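Side-chain contacts in CCHC-type domain-containing protein (Trypanosoma brucei brucei, PDB 7C45), which probably acts as a 3'-5' RNA exonuclease of the RNase D type that trims guide RNA, here holding uridine-rich RNA, calcium and zinc: residues Y14-V19 and L180-L185; C103-E108 and I233-A238. One frame throughout, in Å; residues are numbered along the deposited sequence.

Contact 1 (Y14-V19 and L180-L185); sequences YPYRVV and LPDHFL
At the edge of the exonuclease-domain sheet, the outermost strand 16-19 is packed against the first turn of helix 182-202 through Tyr16 and Leu185. The phenol ring lies with one face under Leu185 CB, a CH-pi contact in which CB stands 3.9 Å from the centroid of the Tyr16 ring, 23° off its normal. CB is shifted toward the hydroxyl end, and the nearest pair is Tyr16 CZ and Leu185 CB at 3.6 Å. Tyr16 CG sits between its own backbone N and carbonyl carbon (chi1 67°), a rotation that carries the ring across to the helix. The leucine side chain runs roughly at right angles to both strand side chains, and its CD1 branch continues the apolar surface: CD1 of Leu185 is 3.7 Å from CG2 of Val18. Leu72 of strand 70-74 touches both Tyr16 and Leu185. Beside this apolar patch a water bridges the segments: its O lies 2.8 Å from Tyr16 OH, in the ring plane at the edge, and 2.6 Å from Asp182 OD1, to which the water donates. Pro181 occupies the N-cap position, its carbonyl O accepting from Leu185 N. Such packing of a helix on the sheet belongs to the alpha/beta fold of the RNase H-like exonucleases.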
loop_
_atom_site.group_PDB
_atom_site.type_symbol
_atom_site.label_atom_id
_atom_site.label_comp_id
_atom_site.label_asym_id
_atom_site.label_seq_id
_atom_site.Cartn_x
_atom_site.Cartn_y
_atom_site.Cartn_z
ATOM N N TYR A 14 5.862 15.596 -5.849
ATOM C CA TYR A 14 5.353 15.276 -7.179
ATOM C C TYR A 14 3.945 15.845 -7.349
ATOM O O TYR A 14 3.055 15.525 -6.548
ATOM C CB TYR A 14 5.302 13.778 -7.428
ATOM C CG TYR A 14 6.618 13.052 -7.642
ATOM C CD1 TYR A 14 7.847 13.714 -7.593
ATOM C CD2 TYR A 14 6.622 11.688 -7.893
ATOM C CE1 TYR A 14 9.036 13.021 -7.801
ATOM C CE2 TYR A 14 7.786 10.999 -8.097
ATOM C CZ TYR A 14 9.000 11.667 -8.050
ATOM O OH TYR A 14 10.150 10.946 -8.270
ATOM N N PRO A 15 3.706 16.687 -8.344
ATOM C CA PRO A 15 2.343 17.158 -8.586
ATOM C C PRO A 15 1.498 16.049 -9.190
ATOM O O PRO A 15 2.005 15.109 -9.786
ATOM C CB PRO A 15 2.531 18.311 -9.580
ATOM C CG PRO A 15 3.896 18.130 -10.164
ATOM C CD PRO A 15 4.643 17.075 -9.413
ATOM N N TYR A 16 0.193 16.166 -9.016
ATOM C CA TYR A 16 -0.708 15.281 -9.740
ATOM C C TYR A 16 -1.105 15.892 -11.083
ATOM O O TYR A 16 -1.082 17.113 -11.283
ATOM C CB TYR A 16 -1.971 14.968 -8.931
ATOM C CG TYR A 16 -2.905 16.125 -8.683
ATOM C CD1 TYR A 16 -3.766 16.572 -9.676
ATOM C CD2 TYR A 16 -2.968 16.743 -7.446
ATOM C CE1 TYR A 16 -4.623 17.644 -9.463
ATOM C CE2 TYR A 16 -3.821 17.811 -7.223
ATOM C CZ TYR A 16 -4.656 18.245 -8.227
ATOM O OH TYR A 16 -5.510 19.298 -8.016
ATOM N N ARG A 17 -1.506 15.013 -11.989
ATOM C CA ARG A 17 -1.983 15.385 -13.315
ATOM C C ARG A 17 -3.208 14.544 -13.622
ATOM O O ARG A 17 -3.097 13.323 -13.687
ATOM C CB ARG A 17 -0.916 15.138 -14.370
ATOM C CG ARG A 17 -1.219 15.739 -15.709
ATOM C CD ARG A 17 0.105 16.061 -16.374
ATOM N NE ARG A 17 0.879 16.923 -15.497
ATOM C CZ ARG A 17 2.205 16.989 -15.481
ATOM N NH1 ARG A 17 2.810 17.815 -14.632
ATOM N NH2 ARG A 17 2.929 16.219 -16.294
ATOM N N VAL A 18 -4.357 15.199 -13.811
ATOM C CA VAL A 18 -5.591 14.485 -14.128
ATOM C C VAL A 18 -5.532 13.980 -15.561
ATOM O O VAL A 18 -5.267 14.747 -16.492
ATOM C CB VAL A 18 -6.813 15.396 -13.930
ATOM C CG1 VAL A 18 -8.089 14.670 -14.396
ATOM C CG2 VAL A 18 -6.929 15.831 -12.493
ATOM N N VAL A 19 -5.794 12.704 -15.749
ATOM C CA VAL A 19 -5.769 12.098 -17.073
ATOM C C VAL A 19 -7.218 11.787 -17.433
ATOM O O VAL A 19 -7.777 10.774 -17.003
ATOM C CB VAL A 19 -4.868 10.855 -17.117
ATOM C CG1 VAL A 19 -4.910 10.196 -18.490
ATOM C CG2 VAL A 19 -3.424 11.267 -16.767
ATOM N N LEU A 180 -13.857 16.736 -10.022
ATOM C CA LEU A 180 -13.433 16.488 -8.653
ATOM C C LEU A 180 -12.745 17.735 -8.104
ATOM O O LEU A 180 -11.845 18.278 -8.756
ATOM C CB LEU A 180 -12.494 15.294 -8.603
ATOM C CG LEU A 180 -13.137 13.910 -8.829
ATOM C CD1 LEU A 180 -12.088 12.871 -9.184
ATOM C CD2 LEU A 180 -13.941 13.473 -7.603
ATOM N N PRO A 181 -13.130 18.216 -6.926
ATOM C CA PRO A 181 -12.424 19.363 -6.344
ATOM C C PRO A 181 -10.944 19.063 -6.157
ATOM O O PRO A 181 -10.534 17.908 -6.024
ATOM C CB PRO A 181 -13.130 19.570 -5.000
ATOM C CG PRO A 181 -14.459 18.961 -5.177
ATOM C CD PRO A 181 -14.227 17.768 -6.057
ATOM N N ASP A 182 -10.142 20.126 -6.159
ATOM C CA ASP A 182 -8.700 19.968 -6.007
ATOM C C ASP A 182 -8.333 19.098 -4.811
ATOM O O ASP A 182 -7.447 18.240 -4.910
ATOM C CB ASP A 182 -8.040 21.342 -5.882
ATOM C CG ASP A 182 -8.266 22.198 -7.093
ATOM O OD1 ASP A 182 -8.738 21.645 -8.110
ATOM O OD2 ASP A 182 -7.966 23.411 -7.030
ATOM N N HIS A 183 -8.987 19.308 -3.665
ATOM C CA HIS A 183 -8.596 18.561 -2.483
ATOM C C HIS A 183 -8.999 17.091 -2.571
ATOM O O HIS A 183 -8.374 16.259 -1.918
ATOM C CB HIS A 183 -9.167 19.210 -1.217
ATOM C CG HIS A 183 -10.657 19.343 -1.212
ATOM N ND1 HIS A 183 -11.317 20.345 -1.887
ATOM C CD2 HIS A 183 -11.614 18.614 -0.594
ATOM C CE1 HIS A 183 -12.616 20.219 -1.699
ATOM N NE2 HIS A 183 -12.823 19.175 -0.919
ATOM N N PHE A 184 -10.007 16.750 -3.383
ATOM C CA PHE A 184 -10.257 15.340 -3.676
ATOM C C PHE A 184 -9.127 14.752 -4.513
ATOM O O PHE A 184 -8.664 13.639 -4.257
ATOM C CB PHE A 184 -11.591 15.190 -4.413
ATOM C CG PHE A 184 -12.799 15.238 -3.529
ATOM C CD1 PHE A 184 -13.195 16.411 -2.918
ATOM C CD2 PHE A 184 -13.572 14.108 -3.352
ATOM C CE1 PHE A 184 -14.318 16.444 -2.115
ATOM C CE2 PHE A 184 -14.706 14.141 -2.562
ATOM C CZ PHE A 184 -15.074 15.307 -1.939
ATOM N N LEU A 185 -8.676 15.487 -5.527
ATOM C CA LEU A 185 -7.586 14.997 -6.360
ATOM C C LEU A 185 -6.318 14.786 -5.546
ATOM O O LEU A 185 -5.625 13.773 -5.701
ATOM C CB LEU A 185 -7.348 15.984 -7.506
ATOM C CG LEU A 185 -8.577 16.083 -8.420
ATOM C CD1 LEU A 185 -8.425 17.226 -9.444
ATOM C CD2 LEU A 185 -8.808 14.765 -9.131
HETATM O O HOH W 1 -7.189 20.603 -9.906
#

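Contact 2 (C103-E108 and I233-A238); sequences CRRDVE and ITEADA. With nucleotides of chain B.
Arg105 and Glu235 approach each other from opposite directions and meet end-on, each terminal nitrogen of the guanidinium taking its own carboxylate oxygen. Arg105 NH2 donates to Glu235 OE1 at 2.8 Å in a nearly straight bond (168°) that lies in the guanidinium plane, while NH1 of Arg105 reaches the syn lone pair of Glu235 OE2 at 3.0 Å. The two flat groups are nevertheless twisted by 40°, and OE1 is approached from somewhat outside the carboxylate plane. Bends at chi2 and chi3 turn the end of Arg105 toward this partner. Its other flank is taken by Glu108, one helical turn further on: NE and NH1 of Arg105 both donate to Glu108 OE1, each at 3.0 Å, side-on and from the same face of that carboxylate. Two acids thus fix the rotation of one guanidinium, and the resulting salt-bridge network ties helix 104-114 of the RNase H-like exonuclease domain to the loop following helix 212-226. Tyr226 of that latter helix gives Glu235 OE1 a further hydrogen bond.

Arg104 and Asp237 meet at a slant, with their planes well out of parallel. Arg104 NH1 lies 2.7 Å from Asp237 OD2, a salt bridge whose hydrogen bond is weak because it is strongly bent (120°). Arg141 also pairs with that oxygen, and Tyr222 holds OD1, so the carboxylate is held by several partners. The chain of Arg104, bent at chi3, brings NH2 to within 3.0 Å of O2 of U8 of chain B, and the same NH2 also forms a salt bridge with Asp102. The aliphatic part of Arg105 faces the next nucleotide, its CG 3.5 Å from O2 of U9 of chain B. Asp106, a manganese ligand in another structure of this protein, comes next along the helix.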
loop_
_atom_site.group_PDB
_atom_site.type_symbol
_atom_site.label_atom_id
_atom_site.label_comp_id
_atom_site.label_asym_id
_atom_site.label_seq_id
_atom_site.Cartn_x
_atom_site.Cartn_y
_atom_site.Cartn_z
ATOM N N CYS A 103 -3.345 -5.032 -2.066
ATOM C CA CYS A 103 -3.792 -5.168 -3.451
ATOM C C CYS A 103 -5.138 -5.866 -3.582
ATOM O O CYS A 103 -5.670 -5.951 -4.689
ATOM C CB CYS A 103 -2.771 -5.964 -4.272
ATOM S SG CYS A 103 -2.571 -7.697 -3.824
ATOM N N ARG A 104 -5.710 -6.356 -2.488
ATOM C CA ARG A 104 -6.758 -7.368 -2.616
ATOM C C ARG A 104 -7.993 -6.817 -3.314
ATOM O O ARG A 104 -8.438 -7.347 -4.338
ATOM C CB ARG A 104 -7.119 -7.913 -1.236
ATOM C CG ARG A 104 -6.032 -8.817 -0.658
ATOM C CD ARG A 104 -6.365 -9.183 0.801
ATOM N NE ARG A 104 -6.500 -7.982 1.585
ATOM C CZ ARG A 104 -6.938 -7.954 2.836
ATOM N NH1 ARG A 104 -7.243 -9.092 3.464
ATOM N NH2 ARG A 104 -7.056 -6.785 3.450
ATOM N N ARG A 105 -8.592 -5.791 -2.727
ATOM C CA ARG A 105 -9.771 -5.166 -3.330
ATOM C C ARG A 105 -9.443 -4.542 -4.687
ATOM O O ARG A 105 -10.274 -4.569 -5.606
ATOM C CB ARG A 105 -10.331 -4.100 -2.386
ATOM C CG ARG A 105 -11.628 -4.423 -1.724
ATOM C CD ARG A 105 -11.534 -5.708 -0.974
ATOM N NE ARG A 105 -12.214 -6.806 -1.660
ATOM C CZ ARG A 105 -12.197 -8.045 -1.195
ATOM N NH1 ARG A 105 -12.814 -9.027 -1.839
ATOM N NH2 ARG A 105 -11.553 -8.294 -0.059
ATOM N N ASP A 106 -8.255 -3.954 -4.821
ATOM C CA ASP A 106 -7.862 -3.322 -6.082
ATOM C C ASP A 106 -7.834 -4.330 -7.210
ATOM O O ASP A 106 -8.372 -4.086 -8.298
ATOM C CB ASP A 106 -6.480 -2.681 -5.951
ATOM C CG ASP A 106 -6.490 -1.449 -5.075
ATOM O OD1 ASP A 106 -7.584 -0.979 -4.723
ATOM O OD2 ASP A 106 -5.392 -0.948 -4.775
ATOM N N VAL A 107 -7.196 -5.474 -6.960
ATOM C CA VAL A 107 -7.030 -6.490 -7.981
ATOM C C VAL A 107 -8.375 -7.112 -8.327
ATOM O O VAL A 107 -8.669 -7.391 -9.504
ATOM C CB VAL A 107 -5.999 -7.514 -7.471
ATOM C CG1 VAL A 107 -6.219 -8.877 -8.043
ATOM C CG2 VAL A 107 -4.593 -6.967 -7.728
ATOM N N GLU A 108 -9.238 -7.280 -7.315
ATOM C CA GLU A 108 -10.588 -7.741 -7.569
ATOM C C GLU A 108 -11.321 -6.779 -8.486
ATOM O O GLU A 108 -12.004 -7.211 -9.409
ATOM C CB GLU A 108 -11.353 -7.892 -6.260
ATOM C CG GLU A 108 -12.794 -8.329 -6.451
ATOM C CD GLU A 108 -13.497 -8.451 -5.131
ATOM O OE1 GLU A 108 -13.401 -7.500 -4.342
ATOM O OE2 GLU A 108 -14.109 -9.505 -4.867
ATOM N N ILE A 233 -15.582 -15.095 -3.543
ATOM C CA ILE A 233 -16.545 -15.720 -2.644
ATOM C C ILE A 233 -15.974 -15.807 -1.239
ATOM O O ILE A 233 -16.525 -15.255 -0.284
ATOM C CB ILE A 233 -16.937 -17.111 -3.178
ATOM C CG1 ILE A 233 -17.724 -16.989 -4.480
ATOM C CG2 ILE A 233 -17.757 -17.895 -2.146
ATOM C CD1 ILE A 233 -19.075 -16.350 -4.300
ATOM N N THR A 234 -14.837 -16.478 -1.106
ATOM C CA THR A 234 -14.219 -16.785 0.175
ATOM C C THR A 234 -12.924 -16.000 0.261
ATOM O O THR A 234 -12.077 -16.118 -0.622
ATOM C CB THR A 234 -13.945 -18.283 0.276
ATOM O OG1 THR A 234 -15.186 -18.976 0.243
ATOM C CG2 THR A 234 -13.192 -18.635 1.547
ATOM N N GLU A 235 -12.785 -15.188 1.299
ATOM C CA GLU A 235 -11.574 -14.396 1.461
ATOM C C GLU A 235 -10.356 -15.278 1.738
ATOM O O GLU A 235 -10.461 -16.359 2.311
ATOM C CB GLU A 235 -11.756 -13.407 2.602
ATOM C CG GLU A 235 -12.768 -12.322 2.298
ATOM C CD GLU A 235 -12.324 -11.425 1.150
ATOM O OE1 GLU A 235 -11.266 -10.781 1.274
ATOM O OE2 GLU A 235 -13.050 -11.330 0.146
ATOM N N ALA A 236 -9.178 -14.782 1.354
ATOM C CA ALA A 236 -7.958 -15.542 1.604
ATOM C C ALA A 236 -7.484 -15.388 3.037
ATOM O O ALA A 236 -6.763 -16.251 3.543
ATOM C CB ALA A 236 -6.847 -15.093 0.648
ATOM N N ASP A 237 -7.861 -14.295 3.684
ATOM C CA ASP A 237 -7.459 -14.003 5.047
ATOM C C ASP A 237 -8.652 -14.170 5.978
ATOM O O ASP A 237 -9.782 -13.843 5.611
ATOM C CB ASP A 237 -6.890 -12.585 5.134
ATOM C CG ASP A 237 -5.697 -12.382 4.196
ATOM O OD1 ASP A 237 -4.829 -13.286 4.105
ATOM O OD2 ASP A 237 -5.649 -11.319 3.560
ATOM N N ALA A 238 -8.398 -14.692 7.183
ATOM C CA ALA A 238 -9.511 -15.033 8.076
ATOM C C ALA A 238 -10.284 -13.795 8.538
ATOM O O ALA A 238 -11.484 -13.897 8.834
ATOM C CB ALA A 238 -8.994 -15.820 9.276
ATOM P P U B 8 -7.091 -0.897 10.347
ATOM O OP1 U B 8 -8.440 -1.314 10.789
ATOM O OP2 U B 8 -5.958 -1.094 11.284
ATOM O "O5'" U B 8 -6.851 -1.602 8.952
ATOM C "C5'" U B 8 -5.556 -1.993 8.543
ATOM C "C4'" U B 8 -5.595 -2.557 7.155
ATOM O "O4'" U B 8 -6.472 -3.707 7.122
ATOM C "C3'" U B 8 -6.138 -1.647 6.067
ATOM O "O3'" U B 8 -5.160 -0.739 5.608
ATOM C "C2'" U B 8 -6.588 -2.641 5.007
ATOM O "O2'" U B 8 -5.469 -3.142 4.277
ATOM C "C1'" U B 8 -7.121 -3.778 5.878
ATOM N N1 U B 8 -8.577 -3.678 6.144
ATOM C C2 U B 8 -9.428 -4.138 5.175
ATOM O O2 U B 8 -9.025 -4.562 4.111
ATOM N N3 U B 8 -10.767 -4.045 5.496
ATOM C C4 U B 8 -11.270 -3.572 6.698
ATOM O O4 U B 8 -12.490 -3.544 6.886
ATOM C C5 U B 8 -10.302 -3.143 7.657
ATOM C C6 U B 8 -9.006 -3.216 7.354
ATOM P P U B 9 -5.589 0.692 5.016
ATOM O OP1 U B 9 -4.321 1.393 4.697
ATOM O OP2 U B 9 -6.542 1.282 5.984
ATOM O "O5'" U B 9 -6.402 0.312 3.703
ATOM C "C5'" U B 9 -5.757 0.108 2.450
ATOM C "C4'" U B 9 -6.705 -0.319 1.342
ATOM O "O4'" U B 9 -7.517 -1.446 1.740
ATOM C "C3'" U B 9 -7.721 0.699 0.850
ATOM O "O3'" U B 9 -7.156 1.664 -0.004
ATOM C "C2'" U B 9 -8.769 -0.175 0.175
ATOM O "O2'" U B 9 -8.354 -0.592 -1.121
ATOM C "C1'" U B 9 -8.769 -1.394 1.090
ATOM N N1 U B 9 -9.827 -1.309 2.112
ATOM C C2 U B 9 -11.142 -1.562 1.720
ATOM O O2 U B 9 -11.475 -1.850 0.588
ATOM N N3 U B 9 -12.081 -1.465 2.712
ATOM C C4 U B 9 -11.847 -1.142 4.032
ATOM O O4 U B 9 -12.801 -1.093 4.808
ATOM C C5 U B 9 -10.472 -0.890 4.356
ATOM C C6 U B 9 -9.526 -0.978 3.410
#

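Contact 1 lies within the exonuclease fold, while contact 2 joins helix 104-114 of that fold to the loop after helix 212-226. The two do not touch: their centres are 28 Å apart and their nearest atoms about 15 Å. Contact 2 lies nearer the metal: the side chain of Arg105 is about 7 Å from a bound calcium ion, that of Leu185 in contact 1 about 12 Å. Asp191, a calcium ligand together with Asp41 and Glu43, lies further along helix 182-202, whose first turn carries Leu185. Contact 2 meets the RNA directly, whereas contact 1 stays about 9 Å from it at the nearest atom.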